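Local coordinates for protein putative alpha-L-fucosidase (Bacteroides thetaiotaomicron VPI-5482, PDB 3GZA) that probably hydrolyses alpha-L-fucosides, acting as an exo-glycosidase of glycosyl hydrolase family 29, at residues A[11-16]-A[212-217]; A[96-101]-A[108-113]; A[127-132]-A[167-172]; A[229-234]-A[266-271]. All coordinates share one frame; numbering follows the deposited sequence. Where two conformers were deposited one is given.

Four contacts, all in the barrel-bearing part of the chain, show how chemistry follows place in a TIM-barrel enzyme. Contact 1, partly buried, is the most polar in its side chains: charged and amide groups tie the lead-in to helix 15-20 to the loop after strand 207-209. Contact 3 is its opposite, three buried aliphatic side chains between a barrel strand and its helix. Contact 2, buried but near the second subunit, joins a leucine to a helix start through packing and one water. Contact 4 mixes a backbone bond, a water and a sulfur. Contacts 1 and 4 touch through Pro267; contacts 2 and 3 through Val111 and probably a hydrogen bond from Arg112 to Arg172 O.

Contact 1. Residues A[11-16]-A[212-217]; sequences KPHQLK and IDRADF
The imidazole of His13 meets the carboxylate of Asp216 with its edge: OD2 lies in the plane of the ring, straight ahead of NE2, at 2.8 Å and with an N-H...O angle of 174°. Seen from the acid the geometry differs, because NE2 arrives from above the carboxylate plane, 57° out of it. The guanidinium of Arg214 also presents an edge to Asp216, side-on, with NE on OD1 and NH2 on OD2, both at 2.9 Å, in a salt bridge. That NH2 uses the syn lone pair of OD2, whereas His13 NE2 comes from above the plane. Phe208 N is a further donor to OD2. The next residue, Gln14, works beside His13: its NE2 gives a bond of 2.8 Å to Asp216 O, which lies in the plane of the amide. The other end of that amide is fixed too, as Gln14 OE1 accepts from Lys11 N. Here the lead-in to helix 15-20 of the TIM-barrel domain is pinned to the loop between strands 207-209 and 218-219, a His-carboxylate hydrogen bond standing next to a side-chain-to-backbone one. An alanine in place of Asp216 would keep the carbonyl for Gln14 but would probably leave His13 NE2, Phe208 N and two nitrogens of Arg214 without their acceptor, the imidazole being then freer to turn. Arg214 is an extended chain, CG anti to the backbone N (chi1 180°), which lays the guanidinium alongside the acid, while its remaining nitrogen, NH1, bonds to Asn200 and forms a salt bridge with Glu196.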
# COMPACT_ATOMS: atom_id res chain seq x y z
N LYS A 11 17.84 -9.90 -33.61
CA LYS A 11 18.90 -10.20 -32.67
C LYS A 11 18.67 -11.64 -32.25
O LYS A 11 17.55 -12.19 -32.36
CB LYS A 11 18.84 -9.32 -31.45
CG LYS A 11 19.13 -7.85 -31.75
CD LYS A 11 19.17 -7.04 -30.46
N PRO A 12 19.72 -12.29 -31.78
CA PRO A 12 19.55 -13.67 -31.38
C PRO A 12 18.35 -13.93 -30.45
O PRO A 12 17.65 -14.94 -30.63
CB PRO A 12 20.86 -13.96 -30.67
CG PRO A 12 21.84 -13.11 -31.37
CD PRO A 12 21.11 -11.84 -31.63
N HIS A 13 18.06 -13.04 -29.49
CA HIS A 13 16.96 -13.30 -28.56
C HIS A 13 15.58 -13.03 -29.17
O HIS A 13 14.55 -13.34 -28.55
CB HIS A 13 17.16 -12.54 -27.24
CG HIS A 13 16.74 -11.10 -27.28
ND1 HIS A 13 17.53 -10.13 -27.85
CD2 HIS A 13 15.63 -10.48 -26.80
CE1 HIS A 13 16.90 -8.96 -27.74
NE2 HIS A 13 15.75 -9.15 -27.10
N GLN A 14 15.54 -12.47 -30.38
CA GLN A 14 14.28 -12.25 -31.06
C GLN A 14 13.86 -13.48 -31.88
O GLN A 14 12.71 -13.56 -32.30
CB GLN A 14 14.33 -11.03 -31.97
CG GLN A 14 14.27 -9.70 -31.22
CD GLN A 14 14.48 -8.50 -32.11
OE1 GLN A 14 15.51 -8.38 -32.79
NE2 GLN A 14 13.48 -7.61 -32.12
N LEU A 15 14.75 -14.45 -32.08
CA LEU A 15 14.37 -15.62 -32.89
C LEU A 15 13.20 -16.37 -32.23
O LEU A 15 12.26 -16.80 -32.93
CB LEU A 15 15.56 -16.53 -33.15
CG LEU A 15 16.68 -15.90 -34.01
CD1 LEU A 15 17.81 -16.93 -34.17
CD2 LEU A 15 16.19 -15.49 -35.39
N LYS A 16 13.19 -16.46 -30.90
CA LYS A 16 12.12 -17.18 -30.18
C LYS A 16 10.78 -16.48 -30.29
O LYS A 16 9.78 -17.09 -30.05
CB LYS A 16 12.48 -17.42 -28.71
CG LYS A 16 12.79 -16.18 -27.90
CD LYS A 16 12.98 -16.47 -26.42
CE LYS A 16 13.29 -15.21 -25.66
NZ LYS A 16 14.63 -14.69 -26.06
N ILE A 212 10.06 4.31 -24.62
CA ILE A 212 10.36 5.23 -25.69
C ILE A 212 11.62 4.93 -26.45
O ILE A 212 11.82 5.41 -27.54
CB ILE A 212 10.36 6.70 -25.14
CG1 ILE A 212 10.13 7.73 -26.22
CG2 ILE A 212 11.65 6.99 -24.29
CD1 ILE A 212 9.72 9.05 -25.62
N ASP A 213 12.54 4.22 -25.81
CA ASP A 213 13.86 3.93 -26.40
C ASP A 213 13.91 2.62 -27.16
O ASP A 213 14.72 2.47 -28.09
CB ASP A 213 14.93 3.84 -25.30
CG ASP A 213 15.15 5.14 -24.60
OD1 ASP A 213 15.03 6.22 -25.23
OD2 ASP A 213 15.44 5.12 -23.37
N ARG A 214 13.07 1.68 -26.77
CA ARG A 214 13.15 0.32 -27.27
C ARG A 214 11.89 -0.49 -27.19
O ARG A 214 11.20 -0.50 -26.17
CB ARG A 214 14.23 -0.39 -26.42
CG ARG A 214 14.46 -1.84 -26.79
CD ARG A 214 15.47 -2.46 -25.89
NE ARG A 214 15.53 -3.91 -25.95
CZ ARG A 214 16.30 -4.65 -25.15
NH1 ARG A 214 17.15 -4.09 -24.31
NH2 ARG A 214 16.28 -5.96 -25.24
N ALA A 215 11.61 -1.24 -28.26
CA ALA A 215 10.56 -2.25 -28.31
C ALA A 215 11.15 -3.42 -29.10
O ALA A 215 11.64 -3.24 -30.21
CB ALA A 215 9.34 -1.76 -29.02
N ASP A 216 11.12 -4.60 -28.48
CA ASP A 216 11.61 -5.80 -29.16
C ASP A 216 10.59 -6.45 -30.09
O ASP A 216 10.94 -7.35 -30.87
CB ASP A 216 12.18 -6.79 -28.17
CG ASP A 216 13.49 -6.34 -27.57
OD1 ASP A 216 14.14 -5.37 -28.04
OD2 ASP A 216 13.94 -7.06 -26.63
N PHE A 217 9.37 -5.95 -30.06
CA PHE A 217 8.33 -6.27 -31.02
C PHE A 217 7.34 -5.13 -30.93
O PHE A 217 7.48 -4.28 -30.03
CB PHE A 217 7.73 -7.67 -30.81
CG PHE A 217 7.13 -7.90 -29.47
CD1 PHE A 217 5.88 -7.46 -29.22
CD2 PHE A 217 7.83 -8.59 -28.48
CE1 PHE A 217 5.32 -7.66 -28.04
CE2 PHE A 217 7.28 -8.80 -27.29
CZ PHE A 217 6.01 -8.37 -27.07

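Contact 2. Residues A[96-101]-A[108-113]; sequences YCLKAV and GDIVRD
Leu98 O and Gly108 N are joined by a single water, which donates to the carbonyl oxygen of Leu98 at 2.8 Å and accepts from the amide nitrogen of Gly108 at 2.9 Å. The bridge lets two backbone groups that do not meet directly satisfy one another, and it shows how a water can complete a contact where a loop and the residues just before a helix come close without a direct backbone bond. Next to it Leu98 packs on Gly108. Its CB stands 3.3 Å from Gly108 O, an oxygen that Gln90 NE2 also holds by a hydrogen bond. Leu98 CG lies beside the backbone N and anti to the carbonyl carbon (chi1 -69°), which, with chi2 near 180°, brings CD1 to Ile110. There CD1 passes 3.6 Å from Ile110 N and meets Ile110 CG1 at 3.9 Å, the one apolar side-chain pair of the contact. The helix itself begins with a capping bond: Asp109, at the N-cap, accepts from Arg112 N through OD1 at 2.9 Å, with the donor above the carboxylate plane. Its other oxygen, OD2, is held by Tyr173 OH. In the fold, the loop 96-101 is thus fastened to the first turn of helix 110-121, whose Ile110 and Val111 rest on Leu78 of strand 75-79, while Tyr96 and Ala100 pack on Pro95 of the second subunit.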
# COMPACT_ATOMS: atom_id res chain seq x y z
N TYR A 96 1.16 -3.87 -1.27
CA TYR A 96 -0.16 -4.21 -1.80
C TYR A 96 -0.02 -5.39 -2.74
O TYR A 96 0.01 -5.27 -3.97
CB TYR A 96 -0.70 -3.03 -2.59
CG TYR A 96 -2.17 -3.00 -2.86
CD1 TYR A 96 -3.11 -3.31 -1.88
CD2 TYR A 96 -2.66 -2.56 -4.08
CE1 TYR A 96 -4.48 -3.18 -2.10
CE2 TYR A 96 -4.04 -2.47 -4.30
CZ TYR A 96 -4.92 -2.77 -3.32
OH TYR A 96 -6.28 -2.55 -3.51
N CYS A 97 0.22 -6.52 -2.10
CA CYS A 97 0.50 -7.78 -2.82
C CYS A 97 -0.06 -8.96 -2.02
O CYS A 97 -0.78 -8.78 -1.03
CB CYS A 97 1.99 -7.91 -3.09
SG CYS A 97 3.03 -8.29 -1.64
N LEU A 98 0.31 -10.16 -2.45
CA LEU A 98 -0.20 -11.37 -1.80
C LEU A 98 0.13 -11.52 -0.33
O LEU A 98 -0.55 -12.30 0.39
CB LEU A 98 0.14 -12.59 -2.66
CG LEU A 98 -0.63 -12.62 -3.97
CD1 LEU A 98 0.03 -13.75 -4.84
CD2 LEU A 98 -2.16 -12.84 -3.82
N LYS A 99 1.12 -10.78 0.17
CA LYS A 99 1.40 -10.77 1.61
C LYS A 99 0.21 -10.20 2.41
O LYS A 99 0.09 -10.51 3.59
CB LYS A 99 2.64 -9.92 1.92
CG LYS A 99 3.92 -10.51 1.41
CD LYS A 99 5.11 -9.70 1.84
CE LYS A 99 6.43 -10.34 1.49
NZ LYS A 99 6.69 -11.58 2.28
N ALA A 100 -0.61 -9.37 1.77
CA ALA A 100 -1.66 -8.66 2.51
C ALA A 100 -2.92 -9.44 2.75
O ALA A 100 -3.72 -9.06 3.60
CB ALA A 100 -2.02 -7.37 1.75
N VAL A 101 -3.13 -10.50 1.96
CA VAL A 101 -4.42 -11.14 1.92
C VAL A 101 -4.51 -12.39 2.76
O VAL A 101 -3.48 -12.99 3.12
CB VAL A 101 -4.83 -11.50 0.46
CG1 VAL A 101 -4.89 -10.26 -0.41
CG2 VAL A 101 -3.93 -12.62 -0.13
N GLY A 108 1.05 -16.76 -0.50
CA GLY A 108 0.90 -17.10 -1.90
C GLY A 108 1.81 -16.32 -2.85
O GLY A 108 2.17 -15.15 -2.61
N ASP A 109 2.15 -16.94 -3.97
CA ASP A 109 2.91 -16.25 -5.00
C ASP A 109 2.48 -16.86 -6.32
O ASP A 109 2.92 -17.94 -6.71
CB ASP A 109 4.39 -16.39 -4.77
CG ASP A 109 5.20 -15.49 -5.69
OD1 ASP A 109 4.78 -15.26 -6.85
OD2 ASP A 109 6.27 -15.05 -5.23
N ILE A 110 1.53 -16.19 -6.97
CA ILE A 110 0.96 -16.72 -8.17
C ILE A 110 1.93 -16.59 -9.34
O ILE A 110 1.91 -17.43 -10.23
CB ILE A 110 -0.38 -16.05 -8.48
CG1 ILE A 110 -1.36 -16.39 -7.36
CG2 ILE A 110 -0.97 -16.51 -9.86
CD1 ILE A 110 -2.69 -15.64 -7.44
N VAL A 111 2.80 -15.58 -9.32
CA VAL A 111 3.85 -15.47 -10.34
C VAL A 111 4.74 -16.72 -10.26
O VAL A 111 5.10 -17.31 -11.29
CB VAL A 111 4.64 -14.17 -10.19
CG1 VAL A 111 5.83 -14.17 -11.18
CG2 VAL A 111 3.74 -12.94 -10.42
N ARG A 112 5.08 -17.14 -9.05
CA ARG A 112 5.91 -18.34 -8.89
C ARG A 112 5.19 -19.60 -9.37
O ARG A 112 5.73 -20.42 -10.10
CB ARG A 112 6.37 -18.50 -7.47
CG ARG A 112 7.38 -19.63 -7.41
CD ARG A 112 8.27 -19.66 -6.23
NE ARG A 112 8.88 -18.39 -5.93
CZ ARG A 112 9.92 -17.85 -6.60
NH1 ARG A 112 10.47 -18.47 -7.63
NH2 ARG A 112 10.41 -16.69 -6.20
N ASP A 113 3.95 -19.77 -8.92
CA ASP A 113 3.16 -20.91 -9.36
C ASP A 113 3.18 -20.93 -10.90
O ASP A 113 3.41 -21.97 -11.53
CB ASP A 113 1.72 -20.76 -8.92
CG ASP A 113 1.45 -21.09 -7.47
OD1 ASP A 113 2.36 -21.17 -6.63
OD2 ASP A 113 0.25 -21.25 -7.19
O HOH W 1 -1.23 -15.01 -0.17

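Contact 3. Residues A[127-132]-A[167-172]; sequences IYIGIR and TELCTR
Leu169 reaches from helix 148-171 onto Ile127 and Ile129 of strand 124-129, inside a beta-alpha-beta crossover of the TIM barrel: the helix connects this strand to its parallel neighbour 178-181. The side chains of the tight part are all aliphatic. Ile129 and Leu169 point at one another tip to tip, CD1 to CD1 at 3.7 Å. Ile127 instead crosses the leucine obliquely, its CD1 lying 4.1 Å from Leu169 CD2 and 3.8 Å from Leu169 O. One leucine therefore spends its two methyls on two strand residues, a branch for each. In both isoleucines CG1 is anti to the carbonyl carbon (chi1 -63° in Ile127, -54° in Ile129), which, with chi2 near 180°, extends each CD1 toward the helix. Ile179 of strand 178-181 adds to the same apolar layer, touching both isoleucines. Glu168 is a buried polar group, its carboxylate satisfied by Ser91, Asp92 N and Trp89. The open part of the contact lies at the end of the segment, where Thr171 is exposed and Arg172, in a salt bridge with Asp92, partly so. There Thr171 OG1 turns back on the helix and donates to Thr167 O, 2.7 Å away.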
# COMPACT_ATOMS: atom_id res chain seq x y z
N ILE A 127 6.33 -12.10 -18.06
CA ILE A 127 5.64 -11.35 -17.01
C ILE A 127 5.19 -10.00 -17.55
O ILE A 127 5.96 -9.30 -18.22
CB ILE A 127 6.51 -11.18 -15.77
CG1 ILE A 127 6.85 -12.54 -15.11
CG2 ILE A 127 5.73 -10.34 -14.75
CD1 ILE A 127 7.84 -12.50 -13.94
N TYR A 128 3.94 -9.66 -17.30
CA TYR A 128 3.36 -8.37 -17.65
C TYR A 128 3.31 -7.53 -16.38
O TYR A 128 2.90 -8.02 -15.29
CB TYR A 128 1.98 -8.61 -18.24
CG TYR A 128 1.03 -7.48 -18.55
CD1 TYR A 128 0.53 -6.63 -17.56
CD2 TYR A 128 0.60 -7.27 -19.85
CE1 TYR A 128 -0.36 -5.63 -17.87
CE2 TYR A 128 -0.30 -6.28 -20.16
CZ TYR A 128 -0.77 -5.45 -19.15
OH TYR A 128 -1.70 -4.48 -19.47
N ILE A 129 3.67 -6.28 -16.51
CA ILE A 129 3.72 -5.37 -15.36
C ILE A 129 3.02 -4.09 -15.78
O ILE A 129 3.43 -3.43 -16.73
CB ILE A 129 5.20 -5.05 -14.99
CG1 ILE A 129 5.99 -6.35 -14.78
CG2 ILE A 129 5.23 -4.17 -13.70
CD1 ILE A 129 7.50 -6.12 -14.57
N GLY A 130 1.99 -3.71 -15.03
CA GLY A 130 1.27 -2.47 -15.27
C GLY A 130 1.77 -1.40 -14.31
O GLY A 130 1.62 -1.52 -13.08
N ILE A 131 2.45 -0.39 -14.83
CA ILE A 131 2.95 0.75 -14.06
C ILE A 131 2.29 2.07 -14.47
O ILE A 131 2.51 3.11 -13.85
CB ILE A 131 4.50 0.93 -14.20
CG1 ILE A 131 4.93 1.31 -15.62
CG2 ILE A 131 5.23 -0.32 -13.77
CD1 ILE A 131 6.36 1.67 -15.67
N ARG A 132 1.45 2.03 -15.52
CA ARG A 132 0.85 3.23 -16.06
C ARG A 132 -0.33 3.75 -15.22
O ARG A 132 -0.55 4.97 -15.13
CB ARG A 132 0.38 2.91 -17.49
CG ARG A 132 -0.21 4.07 -18.23
CD ARG A 132 -0.45 3.76 -19.70
NE ARG A 132 -0.83 4.99 -20.42
CZ ARG A 132 -1.53 5.02 -21.56
NH1 ARG A 132 -1.91 3.89 -22.13
NH2 ARG A 132 -1.83 6.16 -22.15
N THR A 167 12.89 -5.30 -10.69
CA THR A 167 14.09 -6.04 -10.27
C THR A 167 13.67 -7.36 -9.61
O THR A 167 14.28 -8.42 -9.88
CB THR A 167 14.97 -5.20 -9.32
OG1 THR A 167 15.38 -4.01 -10.00
CG2 THR A 167 16.26 -5.96 -8.91
N GLU A 168 12.68 -7.31 -8.74
CA GLU A 168 12.22 -8.56 -8.08
C GLU A 168 11.80 -9.57 -9.13
O GLU A 168 12.15 -10.77 -9.06
CB GLU A 168 11.05 -8.29 -7.12
CG GLU A 168 11.43 -7.53 -5.88
CD GLU A 168 10.28 -7.28 -4.94
OE1 GLU A 168 9.12 -7.26 -5.38
OE2 GLU A 168 10.57 -7.05 -3.72
N LEU A 169 10.96 -9.11 -10.05
CA LEU A 169 10.40 -9.99 -11.09
C LEU A 169 11.44 -10.55 -12.03
O LEU A 169 11.29 -11.68 -12.53
CB LEU A 169 9.25 -9.30 -11.79
CG LEU A 169 8.03 -9.04 -10.89
CD1 LEU A 169 7.08 -7.94 -11.43
CD2 LEU A 169 7.23 -10.34 -10.51
N CYS A 170 12.52 -9.79 -12.23
CA CYS A 170 13.63 -10.22 -13.14
C CYS A 170 14.72 -11.01 -12.46
O CYS A 170 15.63 -11.48 -13.15
CB CYS A 170 14.26 -9.00 -13.83
SG CYS A 170 13.21 -8.20 -15.07
N THR A 171 14.68 -11.13 -11.13
CA THR A 171 15.73 -11.85 -10.41
C THR A 171 15.28 -13.07 -9.63
O THR A 171 16.13 -13.91 -9.31
CB THR A 171 16.50 -10.93 -9.44
OG1 THR A 171 15.56 -10.35 -8.49
CG2 THR A 171 17.21 -9.80 -10.25
N ARG A 172 14.00 -13.20 -9.35
CA ARG A 172 13.56 -14.28 -8.46
C ARG A 172 12.71 -15.35 -9.13
O ARG A 172 12.27 -16.26 -8.43
CB ARG A 172 12.73 -13.66 -7.33
CG ARG A 172 13.44 -12.65 -6.50
CD ARG A 172 12.49 -12.01 -5.50
NE ARG A 172 13.17 -11.00 -4.69
CZ ARG A 172 12.55 -10.38 -3.68
NH1 ARG A 172 11.29 -10.64 -3.41
NH2 ARG A 172 13.22 -9.49 -2.98

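Contact 4. Residues A[229-234]-A[266-271]; sequences YPCWST and VPAMAD
Strand 264-273 belongs to the sheet of the TIM barrel, and at its start the incoming loop 229-234 joins it, just where strand 234-235 begins to pair with it antiparallel. Ser233 O accepts from Val266 N at 2.9 Å, with the donor placed nearly along the C=O axis of the serine; the N-H is less well aimed, at 141°. Pro267 has no N-H to offer; the next strand amide, Ala268 N, is reached through a water. This water donates to Ser233 OG and accepts from Ala268 N, each at 2.9 Å, and so gives the strand's amide a partner from the loop. The serine hydroxyl also bonds to Glu381, a residue of the region of antiparallel sheets that follows the barrel. Beside the water, Ser233 OG lies 3.7 Å from Pro267 CB, a plain van der Waals contact. Two residues earlier in the loop, Cys231 places its sulfur against the strand: SG sits anti to the backbone N (chi1 -175°) and meets the methyl of Ala268, SG to CB at 3.5 Å. Arg218 of strand 218-219 touches both Cys231 and Ala268, and bonds to Val266 O through NH1. Pro267 also packs against Trp17 and His18 of helix 15-20, while Ala268 pairs through its backbone with Thr312 of strand 312-317.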
# COMPACT_ATOMS: atom_id res chain seq x y z
N TYR A 229 -1.72 -6.82 -44.48
CA TYR A 229 -0.81 -7.42 -45.44
C TYR A 229 -0.46 -6.41 -46.55
O TYR A 229 -1.37 -5.77 -47.07
CB TYR A 229 -1.41 -8.74 -45.99
CG TYR A 229 -0.35 -9.47 -46.81
CD1 TYR A 229 0.57 -10.29 -46.16
CD2 TYR A 229 -0.23 -9.29 -48.17
CE1 TYR A 229 1.58 -10.88 -46.83
CE2 TYR A 229 0.81 -9.88 -48.89
CZ TYR A 229 1.71 -10.69 -48.20
OH TYR A 229 2.73 -11.29 -48.89
N PRO A 230 0.83 -6.28 -46.91
CA PRO A 230 2.01 -6.99 -46.39
C PRO A 230 2.31 -6.63 -44.95
O PRO A 230 1.84 -5.59 -44.45
CB PRO A 230 3.14 -6.52 -47.31
CG PRO A 230 2.72 -5.23 -47.80
CD PRO A 230 1.23 -5.33 -47.96
N CYS A 231 3.04 -7.50 -44.25
CA CYS A 231 3.46 -7.24 -42.88
C CYS A 231 4.94 -7.59 -42.74
O CYS A 231 5.32 -8.74 -42.81
CB CYS A 231 2.65 -8.02 -41.84
SG CYS A 231 3.08 -7.57 -40.17
N TRP A 232 5.77 -6.55 -42.59
CA TRP A 232 7.22 -6.67 -42.48
C TRP A 232 7.64 -6.54 -41.04
O TRP A 232 6.98 -5.89 -40.25
CB TRP A 232 7.89 -5.52 -43.27
CG TRP A 232 7.36 -5.36 -44.65
CD1 TRP A 232 6.44 -4.41 -45.07
CD2 TRP A 232 7.73 -6.09 -45.81
NE1 TRP A 232 6.19 -4.56 -46.39
CE2 TRP A 232 6.96 -5.58 -46.89
CE3 TRP A 232 8.62 -7.12 -46.05
CZ2 TRP A 232 7.07 -6.07 -48.18
CZ3 TRP A 232 8.70 -7.65 -47.33
CH2 TRP A 232 7.95 -7.10 -48.39
N SER A 233 8.78 -7.11 -40.70
CA SER A 233 9.32 -7.03 -39.35
C SER A 233 10.15 -5.80 -39.10
O SER A 233 10.36 -5.43 -37.96
CB SER A 233 10.25 -8.21 -39.05
OG SER A 233 9.53 -9.43 -39.03
N THR A 234 10.62 -5.20 -40.18
CA THR A 234 11.47 -4.04 -40.15
C THR A 234 10.67 -2.76 -39.87
O THR A 234 9.45 -2.69 -40.15
CB THR A 234 12.31 -3.98 -41.39
OG1 THR A 234 11.50 -4.16 -42.57
CG2 THR A 234 13.39 -5.06 -41.33
N VAL A 266 11.73 -4.79 -35.48
CA VAL A 266 10.67 -4.59 -34.48
C VAL A 266 9.42 -5.36 -34.97
O VAL A 266 8.48 -4.75 -35.51
CB VAL A 266 10.33 -3.10 -34.22
CG1 VAL A 266 9.48 -2.95 -33.00
CG2 VAL A 266 11.62 -2.27 -34.01
N PRO A 267 9.46 -6.70 -34.84
CA PRO A 267 8.45 -7.50 -35.50
C PRO A 267 7.05 -7.40 -34.94
O PRO A 267 6.83 -6.97 -33.81
CB PRO A 267 9.01 -8.92 -35.42
CG PRO A 267 9.96 -8.86 -34.25
CD PRO A 267 10.47 -7.53 -34.18
N ALA A 268 6.11 -7.80 -35.79
CA ALA A 268 4.70 -7.68 -35.48
C ALA A 268 4.10 -8.65 -34.47
O ALA A 268 4.31 -9.85 -34.49
CB ALA A 268 3.87 -7.74 -36.78
N MSE A 269 3.32 -8.08 -33.58
CA MSE A 269 2.54 -8.81 -32.60
C MSE A 269 1.06 -8.57 -32.90
O MSE A 269 0.65 -7.47 -33.21
CB MSE A 269 2.83 -8.30 -31.20
CG MSE A 269 2.14 -8.99 -30.17
SE MSE A 269 0.51 -8.11 -29.51
CE MSE A 269 1.39 -6.90 -28.31
N ALA A 270 0.27 -9.65 -32.89
CA ALA A 270 -1.20 -9.57 -33.00
C ALA A 270 -1.74 -10.04 -31.67
O ALA A 270 -1.12 -10.88 -31.00
CB ALA A 270 -1.72 -10.47 -34.13
N ASP A 271 -2.87 -9.48 -31.23
CA ASP A 271 -3.46 -9.94 -29.99
C ASP A 271 -4.97 -9.79 -30.00
O ASP A 271 -5.50 -8.97 -30.75
CB ASP A 271 -2.82 -9.32 -28.73
CG ASP A 271 -3.04 -7.82 -28.55
OD1 ASP A 271 -3.54 -7.09 -29.42
OD2 ASP A 271 -2.65 -7.34 -27.44
O HOH W 2 6.76 -9.15 -38.28